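PDB 2EKL: D-3-phosphoglycerate dehydrogenase from Sulfolobus tokodaii, which probably catalyses the NAD-dependent oxidation of D-3-phosphoglycerate and binds NAD. Local coordinates for residues 77-81 and 82-86; 12-15 and 16-20; 50-53 and 54-58. All blocks are in the same frame, centred on the assembly; numbering follows the deposited sequence.

How the contacts relate
Three loops meet at the carboxyl ends of parallel strands 7-10, 49-52 and 71-74 of a five-stranded sheet, and contact 3 (50-58) stands between the other two. Its centre lies about 10 Å from that of contact 1 (77-86) and about 13 Å from that of contact 2 (12-20). Asn81 ND2 reaches Thr56 O at 2.8 Å, and Asn81 O receives Val58 N at 2.9 Å. On the other flank, Asp12 OD2 takes Arg53 N at 2.8 Å while Asp12 OD1 pairs with Arg55 NE. Contact 1 comes nearest the cofactor: Ile77 touches NAD, and the Asp80 side chain is about 6 Å from it. Contact 2 lies away from the cofactor site.

Contact 1: residues 77-81 and 82-86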
ATOM      1  N   ILE A  77     -14.333   0.751  18.709  1.00 23.78           N
ATOM      2  CA  ILE A  77     -15.086   0.276  17.559  1.00 25.14           C
ATOM      3  C   ILE A  77     -15.728  -1.090  17.789  1.00 27.47           C
ATOM      4  O   ILE A  77     -16.403  -1.617  16.908  1.00 26.47           O
ATOM      5  CB  ILE A  77     -14.176   0.199  16.317  1.00 25.91           C
ATOM      6  CG1 ILE A  77     -13.044  -0.802  16.566  1.00 27.52           C
ATOM      7  CG2 ILE A  77     -13.605   1.580  16.012  1.00 23.61           C
ATOM      8  CD1 ILE A  77     -12.070  -0.934  15.420  1.00 29.03           C
ATOM      9  N   GLY A  78     -15.515  -1.653  18.975  1.00 28.18           N
ATOM     10  CA  GLY A  78     -16.078  -2.954  19.293  1.00 31.30           C
ATOM     11  C   GLY A  78     -16.609  -3.032  20.712  1.00 31.79           C
ATOM     12  O   GLY A  78     -16.570  -2.045  21.444  1.00 32.41           O
ATOM     13  N   LEU A  79     -17.094  -4.205  21.109  1.00 33.54           N
ATOM     14  CA  LEU A  79     -17.646  -4.391  22.449  1.00 34.80           C
ATOM     15  C   LEU A  79     -17.207  -5.710  23.078  1.00 36.88           C
ATOM     16  O   LEU A  79     -17.926  -6.281  23.896  1.00 38.25           O
ATOM     17  CB  LEU A  79     -19.176  -4.356  22.389  1.00 33.71           C
ATOM     18  CG  LEU A  79     -19.843  -3.096  21.830  1.00 34.25           C
ATOM     19  CD1 LEU A  79     -21.339  -3.331  21.706  1.00 32.23           C
ATOM     20  CD2 LEU A  79     -19.562  -1.910  22.742  1.00 32.13           C
ATOM     21  N   ASP A  80     -16.022  -6.183  22.708  1.00 38.58           N
ATOM     22  CA  ASP A  80     -15.513  -7.450  23.227  1.00 39.22           C
ATOM     23  C   ASP A  80     -15.221  -7.466  24.727  1.00 39.08           C
ATOM     24  O   ASP A  80     -15.076  -8.536  25.317  1.00 38.10           O
ATOM     25  CB  ASP A  80     -14.251  -7.863  22.465  1.00 41.32           C
ATOM     26  CG  ASP A  80     -14.504  -8.060  20.982  1.00 43.31           C
ATOM     27  OD1 ASP A  80     -15.487  -8.746  20.629  1.00 43.37           O
ATOM     28  OD2 ASP A  80     -13.715  -7.536  20.168  1.00 45.51           O
ATOM     29  N   ASN A  81     -15.132  -6.293  25.346  1.00 37.18           N
ATOM     30  CA  ASN A  81     -14.845  -6.231  26.776  1.00 36.72           C
ATOM     31  C   ASN A  81     -16.098  -5.948  27.596  1.00 36.20           C
ATOM     32  O   ASN A  81     -16.020  -5.700  28.798  1.00 35.48           O
ATOM     33  CB  ASN A  81     -13.779  -5.166  27.055  1.00 35.91           C
ATOM     34  CG  ASN A  81     -14.273  -3.756  26.794  1.00 36.43           C
ATOM     35  OD1 ASN A  81     -14.957  -3.497  25.805  1.00 36.66           O
ATOM     36  ND2 ASN A  81     -13.911  -2.830  27.678  1.00 35.92           N
ATOM     37  N   ILE A  82     -17.251  -5.995  26.938  1.00 35.24           N
ATOM     38  CA  ILE A  82     -18.538  -5.745  27.603  1.00 36.33           C
ATOM     39  C   ILE A  82     -19.443  -6.953  27.516  1.00 37.25           C
ATOM     40  O   ILE A  82     -19.540  -7.598  26.479  1.00 37.25           O
ATOM     41  CB  ILE A  82     -19.271  -4.593  26.934  1.00 35.81           C
ATOM     42  CG1 ILE A  82     -18.431  -3.324  26.988  1.00 35.64           C
ATOM     43  CG2 ILE A  82     -20.581  -4.332  27.702  1.00 34.10           C
ATOM     44  CD1 ILE A  82     -18.256  -2.817  28.422  1.00 38.06           C
ATOM     45  N   ASP A  83     -20.123  -7.259  28.616  1.00 37.34           N
ATOM     46  CA  ASP A  83     -21.057  -8.376  28.631  1.00 37.38           C
ATOM     47  C   ASP A  83     -22.383  -7.821  28.127  1.00 36.89           C
ATOM     48  O   ASP A  83     -23.270  -7.477  28.911  1.00 36.08           O
ATOM     49  CB  ASP A  83     -21.226  -8.925  30.048  1.00 39.16           C
ATOM     50  CG  ASP A  83     -21.977 -10.244  30.071  1.00 41.98           C
ATOM     51  OD1 ASP A  83     -23.073 -10.311  29.475  1.00 42.37           O
ATOM     52  OD2 ASP A  83     -21.472 -11.212  30.682  1.00 42.35           O
ATOM     53  N   THR A  84     -22.503  -7.726  26.808  1.00 37.06           N
ATOM     54  CA  THR A  84     -23.697  -7.186  26.173  1.00 38.47           C
ATOM     55  C   THR A  84     -24.979  -7.938  26.513  1.00 39.45           C
ATOM     56  O   THR A  84     -26.057  -7.347  26.567  1.00 39.13           O
ATOM     57  CB  THR A  84     -23.522  -7.146  24.644  1.00 39.42           C
ATOM     58  OG1 THR A  84     -23.197  -8.456  24.164  1.00 38.88           O
ATOM     59  CG2 THR A  84     -22.402  -6.185  24.268  1.00 38.83           C
ATOM     60  N   GLU A  85     -24.870  -9.242  26.740  1.00 40.34           N
ATOM     61  CA  GLU A  85     -26.045 -10.032  27.081  1.00 41.63           C
ATOM     62  C   GLU A  85     -26.585  -9.621  28.446  1.00 40.75           C
ATOM     63  O   GLU A  85     -27.776  -9.342  28.596  1.00 40.71           O
ATOM     64  CB  GLU A  85     -25.715 -11.531  27.061  1.00 42.87           C
ATOM     65  CG  GLU A  85     -24.275 -11.887  27.411  1.00 46.71           C
ATOM     66  CD  GLU A  85     -23.277 -11.347  26.401  1.00 48.32           C
ATOM     67  OE1 GLU A  85     -23.517 -11.508  25.185  1.00 50.88           O
ATOM     68  OE2 GLU A  85     -22.252 -10.769  26.818  1.00 49.52           O
ATOM     69  N   GLU A  86     -25.704  -9.567  29.438  1.00 40.62           N
ATOM     70  CA  GLU A  86     -26.110  -9.176  30.780  1.00 40.83           C
ATOM     71  C   GLU A  86     -26.651  -7.752  30.748  1.00 40.83           C
ATOM     72  O   GLU A  86     -27.645  -7.436  31.402  1.00 40.05           O
ATOM     73  CB  GLU A  86     -24.923  -9.259  31.740  1.00 41.93           C
ATOM     74  CG  GLU A  86     -25.300  -9.061  33.196  1.00 44.26           C
ATOM     75  CD  GLU A  86     -26.331 -10.072  33.664  1.00 46.30           C
ATOM     76  OE1 GLU A  86     -26.058 -11.287  33.557  1.00 46.44           O
ATOM     77  OE2 GLU A  86     -27.411  -9.653  34.135  1.00 46.85           O
TER
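Leu79 and Ile82 are joined by the backbone bond of a type I beta turn: Ile82 N donates to Leu79 O over 3.1 Å with an N-H...O angle of 159°. A second, weak backbone bond from Thr84 N to Ile82 O folds an inverse gamma turn centred on Asp83, so two turns in succession lead into helix 84-89.

The apolar touches are few. Leu79 CD1 meets the Thr84 methyl CG2 at 4.0 Å, the two side chains crossing at about a right angle. Thr84 keeps OG1 between its backbone N and carbonyl carbon (chi1 56°), which swings CG2 over to the leucine. Ile82 packs on Ile72 and Val52 of the sheet. Asn81 runs side by side with it, and here a polar atom makes the van der Waals approach, Asn81 OD1 lying 3.7 Å from Ile82 CG1.

Among polar groups, Thr84 OG1 gives a weak bond to Glu85 OE1 at 3.2 Å. Asp83, the N-cap, accepts Glu86 N on OD1, although crowding of that oxygen makes its exact place less sure. Beyond the turn, Asp80 forms a salt bridge with Arg233, and Asn81 ND2 donates to Thr56 O. The polar ends of Asp80 and Asn81 are thus bonded to other parts of the chain, while the carboxylate of Asp83, at the amino end of the helix, would probably be stabilised by the helix dipole.

Contact 2: residues 12-15 and 16-20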
ATOM      1  N   ASP A  12     -10.913   4.481  32.102  1.00 27.50           N
ATOM      2  CA  ASP A  12      -9.701   4.405  31.295  1.00 29.08           C
ATOM      3  C   ASP A  12      -9.337   5.751  30.692  1.00 30.00           C
ATOM      4  O   ASP A  12     -10.182   6.637  30.568  1.00 29.38           O
ATOM      5  CB  ASP A  12      -9.884   3.394  30.160  1.00 29.18           C
ATOM      6  CG  ASP A  12     -10.121   1.986  30.663  1.00 30.62           C
ATOM      7  OD1 ASP A  12      -9.267   1.470  31.411  1.00 32.47           O
ATOM      8  OD2 ASP A  12     -11.160   1.395  30.303  1.00 31.40           O
ATOM      9  N   PRO A  13      -8.061   5.925  30.313  1.00 30.91           N
ATOM     10  CA  PRO A  13      -7.619   7.187  29.712  1.00 31.14           C
ATOM     11  C   PRO A  13      -8.358   7.369  28.388  1.00 31.32           C
ATOM     12  O   PRO A  13      -8.226   6.544  27.489  1.00 32.58           O
ATOM     13  CB  PRO A  13      -6.124   6.962  29.499  1.00 30.77           C
ATOM     14  CG  PRO A  13      -5.760   5.989  30.588  1.00 31.47           C
ATOM     15  CD  PRO A  13      -6.918   5.026  30.557  1.00 30.55           C
ATOM     16  N   ILE A  14      -9.139   8.436  28.262  1.00 31.99           N
ATOM     17  CA  ILE A  14      -9.877   8.664  27.024  1.00 31.78           C
ATOM     18  C   ILE A  14      -9.727  10.083  26.494  1.00 31.17           C
ATOM     19  O   ILE A  14      -9.193  10.960  27.175  1.00 30.33           O
ATOM     20  CB  ILE A  14     -11.382   8.381  27.197  1.00 34.24           C
ATOM     21  CG1 ILE A  14     -11.967   9.316  28.254  1.00 33.74           C
ATOM     22  CG2 ILE A  14     -11.602   6.924  27.588  1.00 35.05           C
ATOM     23  CD1 ILE A  14     -13.475   9.280  28.317  1.00 35.85           C
ATOM     24  N   ASP A  15     -10.206  10.294  25.272  1.00 30.95           N
ATOM     25  CA  ASP A  15     -10.142  11.599  24.627  1.00 30.70           C
ATOM     26  C   ASP A  15     -10.861  12.613  25.503  1.00 30.11           C
ATOM     27  O   ASP A  15     -11.983  12.376  25.946  1.00 29.11           O
ATOM     28  CB  ASP A  15     -10.804  11.537  23.252  1.00 32.24           C
ATOM     29  CG  ASP A  15     -10.486  12.748  22.397  1.00 34.68           C
ATOM     30  OD1 ASP A  15     -10.800  13.882  22.815  1.00 35.65           O
ATOM     31  OD2 ASP A  15      -9.919  12.563  21.302  1.00 37.20           O
ATOM     32  N   GLU A  16     -10.211  13.746  25.744  1.00 30.55           N
ATOM     33  CA  GLU A  16     -10.776  14.787  26.593  1.00 32.72           C
ATOM     34  C   GLU A  16     -12.084  15.379  26.071  1.00 31.13           C
ATOM     35  O   GLU A  16     -12.838  15.980  26.833  1.00 28.56           O
ATOM     36  CB  GLU A  16      -9.749  15.904  26.793  1.00 36.14           C
ATOM     37  CG  GLU A  16     -10.033  16.807  27.986  1.00 41.85           C
ATOM     38  CD  GLU A  16      -9.998  16.055  29.306  1.00 44.71           C
ATOM     39  OE1 GLU A  16      -8.980  15.385  29.584  1.00 45.71           O
ATOM     40  OE2 GLU A  16     -10.986  16.135  30.069  1.00 46.86           O
ATOM     41  N   ILE A  17     -12.361  15.208  24.782  1.00 30.09           N
ATOM     42  CA  ILE A  17     -13.589  15.749  24.208  1.00 29.44           C
ATOM     43  C   ILE A  17     -14.831  15.223  24.926  1.00 28.55           C
ATOM     44  O   ILE A  17     -15.749  15.988  25.233  1.00 27.78           O
ATOM     45  CB  ILE A  17     -13.703  15.417  22.700  1.00 31.19           C
ATOM     46  CG1 ILE A  17     -14.991  16.017  22.125  1.00 33.23           C
ATOM     47  CG2 ILE A  17     -13.703  13.912  22.493  1.00 31.77           C
ATOM     48  CD1 ILE A  17     -15.081  17.524  22.244  1.00 35.52           C
ATOM     49  N   LEU A  18     -14.850  13.923  25.205  1.00 26.90           N
ATOM     50  CA  LEU A  18     -15.984  13.296  25.876  1.00 25.90           C
ATOM     51  C   LEU A  18     -16.135  13.799  27.308  1.00 25.33           C
ATOM     52  O   LEU A  18     -17.236  14.127  27.743  1.00 24.29           O
ATOM     53  CB  LEU A  18     -15.824  11.769  25.865  1.00 26.62           C
ATOM     54  CG  LEU A  18     -17.005  10.903  26.321  1.00 27.52           C
ATOM     55  CD1 LEU A  18     -16.851   9.499  25.744  1.00 29.11           C
ATOM     56  CD2 LEU A  18     -17.079  10.848  27.837  1.00 26.59           C
ATOM     57  N   ILE A  19     -15.025  13.862  28.037  1.00 23.62           N
ATOM     58  CA  ILE A  19     -15.057  14.326  29.417  1.00 24.49           C
ATOM     59  C   ILE A  19     -15.493  15.789  29.475  1.00 22.54           C
ATOM     60  O   ILE A  19     -16.330  16.166  30.296  1.00 22.93           O
ATOM     61  CB  ILE A  19     -13.670  14.195  30.077  1.00 25.68           C
ATOM     62  CG1 ILE A  19     -13.214  12.735  30.039  1.00 27.83           C
ATOM     63  CG2 ILE A  19     -13.733  14.684  31.516  1.00 27.13           C
ATOM     64  CD1 ILE A  19     -11.826  12.512  30.617  1.00 30.32           C
ATOM     65  N   LYS A  20     -14.917  16.605  28.600  1.00 22.14           N
ATOM     66  CA  LYS A  20     -15.243  18.028  28.542  1.00 22.66           C
ATOM     67  C   LYS A  20     -16.725  18.234  28.247  1.00 22.87           C
ATOM     68  O   LYS A  20     -17.381  19.072  28.867  1.00 22.07           O
ATOM     69  CB  LYS A  20     -14.397  18.711  27.463  1.00 23.61           C
ATOM     70  CG  LYS A  20     -14.832  20.129  27.109  1.00 24.82           C
ATOM     71  CD  LYS A  20     -13.839  20.783  26.154  1.00 24.82           C
ATOM     72  CE  LYS A  20     -14.385  22.088  25.585  1.00 27.77           C
ATOM     73  NZ  LYS A  20     -14.733  23.065  26.654  1.00 26.59           N
TER
HETATM   74  O   HOH W   1      -8.134  13.131  28.520  1.00 48.90           O
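Asp15 OD1 receives Ile17 N at 2.8 Å with an N-H...O angle of 167°, offering its anti lone pair. This is the N-cap of helix 16-24. The carboxylate folds back over the first turn because CG stands opposite the backbone N (chi1 -166°), and the Ile17 methyl CG2 is 2.9 Å from the same OD1, unusually short for a methyl against an oxygen and probably strained. The backbone adds less: Leu18 N donates weakly to Asp15 O, at 3.3 Å.

A water bridges the junction, donating to Ile14 O at 2.8 Å and to Glu16 OE1 at 2.6 Å.

The apolar link is Ile14, whose CD1 lies 3.9 Å from Ile19 CG1 and 4.0 Å from Leu18 CD2, touching two successive helix residues from the preceding loop. Its CG1 adds a touch on Ile19 CD1, also at 4.0 Å. With an alanine in place of Ile14 both CG1 and CD1 are gone, and a gap is likely to open facing Leu18 and Ile19.

Leu18 also rests on Thr299 and Thr300 of helix 289-309. With a negative carboxylate at its amino end, helix 16-24 has an early amide satisfied and a charge that its dipole would be expected to favour.

Contact 3: residues 50-53 and 54-58; sequences IVVR and SRTKV
Val52 and Val58 make the closest apolar touch, Val52 CG1 to Val58 CG2 at 3.9 Å, with their side chains crossing at a slant. The same Val52 CG1 is 4.1 Å from Thr56 CG2, here at about a right angle, and Ile50 CD1 reaches Val58 CG2 more loosely at 4.4 Å. Val58 turns this methyl to the strand by holding CG1 opposite its backbone N (chi1 -176°), which places CG2 beside that N. Ile50 and Val52, alternate residues of one strand, therefore present the same face to the loop as it doubles back.

The next shell is polar and local. Lys57 NZ donates to Ser54 O at 2.9 Å, with a C=O...N angle of 158° and a tilt of 15° from the carbonyl plane, closing the bend. A water accepts from Ser54 N at 3.3 Å and, weakly, from Arg53 NE at 2.9 Å, tying the arginine side chain to the turn.

Further out, Thr56 OG1 bonds Thr11 OG1, while its CG2, opposite the backbone N, faces Val52. Arg55 NE forms a salt bridge with Asp12, and NH2 donates to the carbonyls of Thr11 and Ile35.

Strand 49-52, this loop and helix 60-65 form a strand-loop-helix unit of the parallel alpha/beta sheet, the strand lying between 7-10 and 71-74, the loop crossing its carboxyl end, and Val58 packed on Ile72 of strand 71-74.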
ATOM      1  N   ILE A  50     -21.065   4.528  32.900  1.00 22.36           N
ATOM      2  CA  ILE A  50     -19.680   4.085  33.001  1.00 22.38           C
ATOM      3  C   ILE A  50     -19.101   4.213  31.595  1.00 22.66           C
ATOM      4  O   ILE A  50     -19.759   3.858  30.617  1.00 21.44           O
ATOM      5  CB  ILE A  50     -19.557   2.611  33.477  1.00 23.11           C
ATOM      6  CG1 ILE A  50     -18.080   2.261  33.687  1.00 23.61           C
ATOM      7  CG2 ILE A  50     -20.180   1.665  32.459  1.00 23.06           C
ATOM      8  CD1 ILE A  50     -17.843   0.851  34.200  1.00 25.77           C
ATOM      9  N   VAL A  51     -17.891   4.753  31.492  1.00 21.56           N
ATOM     10  CA  VAL A  51     -17.239   4.912  30.196  1.00 22.44           C
ATOM     11  C   VAL A  51     -15.931   4.139  30.257  1.00 21.75           C
ATOM     12  O   VAL A  51     -15.114   4.365  31.146  1.00 22.00           O
ATOM     13  CB  VAL A  51     -16.950   6.396  29.885  1.00 23.26           C
ATOM     14  CG1 VAL A  51     -16.371   6.532  28.486  1.00 22.30           C
ATOM     15  CG2 VAL A  51     -18.231   7.211  30.008  1.00 21.60           C
ATOM     16  N   VAL A  52     -15.739   3.222  29.315  1.00 24.72           N
ATOM     17  CA  VAL A  52     -14.535   2.406  29.327  1.00 24.71           C
ATOM     18  C   VAL A  52     -13.867   2.335  27.952  1.00 27.58           C
ATOM     19  O   VAL A  52     -14.472   2.734  26.942  1.00 26.35           O
ATOM     20  CB  VAL A  52     -14.910   0.995  29.785  1.00 24.72           C
ATOM     21  CG1 VAL A  52     -15.693   1.067  31.095  1.00 22.94           C
ATOM     22  CG2 VAL A  52     -15.755   0.310  28.729  1.00 24.80           C
ATOM     23  N   ARG A  53     -12.600   1.949  27.982  1.00 30.41           N
ATOM     24  CA  ARG A  53     -12.099   1.809  26.665  1.00 34.76           C
ATOM     25  C   ARG A  53     -11.886   0.343  26.460  1.00 36.04           C
ATOM     26  O   ARG A  53     -12.773  -0.415  26.086  1.00 37.36           O
ATOM     27  CB  ARG A  53     -10.750   2.555  26.548  1.00 35.93           C
ATOM     28  CG  ARG A  53     -10.782   3.625  25.453  1.00 39.43           C
ATOM     29  CD  ARG A  53      -9.410   3.854  24.762  1.00 38.32           C
ATOM     30  NE  ARG A  53      -8.277   3.677  25.692  1.00 37.98           N
ATOM     31  CZ  ARG A  53      -7.027   3.803  25.223  1.00 38.21           C
ATOM     32  NH1 ARG A  53      -6.783   3.941  23.919  1.00 39.12           N
ATOM     33  NH2 ARG A  53      -6.047   3.968  26.098  1.00 38.34           N
ATOM     34  N   SER A  54     -10.663  -0.084  26.819  1.00 37.02           N
ATOM     35  CA  SER A  54     -10.363  -1.491  26.643  1.00 36.40           C
ATOM     36  C   SER A  54      -9.645  -2.415  27.944  1.00 36.16           C
ATOM     37  O   SER A  54      -9.960  -3.548  28.304  1.00 35.76           O
ATOM     38  CB  SER A  54      -9.176  -2.050  25.519  1.00 38.97           C
ATOM     39  OG  SER A  54      -8.874  -3.427  25.380  1.00 42.10           O
ATOM     40  N   ARG A  55      -8.827  -1.634  28.646  1.00 35.35           N
ATOM     41  CA  ARG A  55      -8.225  -2.075  29.901  1.00 34.80           C
ATOM     42  C   ARG A  55      -9.263  -2.588  30.897  1.00 34.84           C
ATOM     43  O   ARG A  55      -9.063  -3.620  31.536  1.00 34.68           O
ATOM     44  CB  ARG A  55      -7.438  -0.926  30.535  1.00 34.79           C
ATOM     45  CG  ARG A  55      -6.579  -1.332  31.724  1.00 35.04           C
ATOM     46  CD  ARG A  55      -5.966  -0.108  32.391  1.00 35.07           C
ATOM     47  NE  ARG A  55      -6.970   0.695  33.087  1.00 34.27           N
ATOM     48  CZ  ARG A  55      -7.386   0.463  34.330  1.00 35.69           C
ATOM     49  NH1 ARG A  55      -6.881  -0.549  35.023  1.00 33.90           N
ATOM     50  NH2 ARG A  55      -8.309   1.242  34.879  1.00 32.68           N
ATOM     51  N   THR A  56     -10.369  -1.860  31.023  1.00 34.07           N
ATOM     52  CA  THR A  56     -11.435  -2.226  31.951  1.00 32.93           C
ATOM     53  C   THR A  56     -12.425  -3.215  31.347  1.00 33.97           C
ATOM     54  O   THR A  56     -12.911  -3.021  30.236  1.00 35.96           O
ATOM     55  CB  THR A  56     -12.212  -0.976  32.410  1.00 31.37           C
ATOM     56  OG1 THR A  56     -11.315  -0.079  33.077  1.00 29.26           O
ATOM     57  CG2 THR A  56     -13.343  -1.365  33.360  1.00 30.35           C
ATOM     58  N   LYS A  57     -12.726  -4.273  32.093  1.00 34.93           N
ATOM     59  CA  LYS A  57     -13.663  -5.289  31.634  1.00 35.17           C
ATOM     60  C   LYS A  57     -15.001  -5.164  32.353  1.00 35.01           C
ATOM     61  O   LYS A  57     -15.080  -5.332  33.572  1.00 36.00           O
ATOM     62  CB  LYS A  57     -13.081  -6.686  31.864  1.00 36.56           C
ATOM     63  CG  LYS A  57     -11.803  -6.962  31.081  1.00 38.93           C
ATOM     64  CD  LYS A  57     -12.019  -6.774  29.582  1.00 40.87           C
ATOM     65  CE  LYS A  57     -10.778  -7.148  28.786  1.00 42.81           C
ATOM     66  NZ  LYS A  57      -9.595  -6.330  29.168  1.00 45.60           N
ATOM     67  N   VAL A  58     -16.049  -4.865  31.594  1.00 33.64           N
ATOM     68  CA  VAL A  58     -17.385  -4.718  32.157  1.00 33.98           C
ATOM     69  C   VAL A  58     -18.076  -6.075  32.126  1.00 35.16           C
ATOM     70  O   VAL A  58     -18.958  -6.325  31.305  1.00 34.03           O
ATOM     71  CB  VAL A  58     -18.215  -3.687  31.360  1.00 33.73           C
ATOM     72  CG1 VAL A  58     -19.565  -3.468  32.027  1.00 33.16           C
ATOM     73  CG2 VAL A  58     -17.452  -2.372  31.272  1.00 32.86           C
TER
HETATM   74  O   HOH W   2      -7.920   1.492  27.587  1.00 39.18           O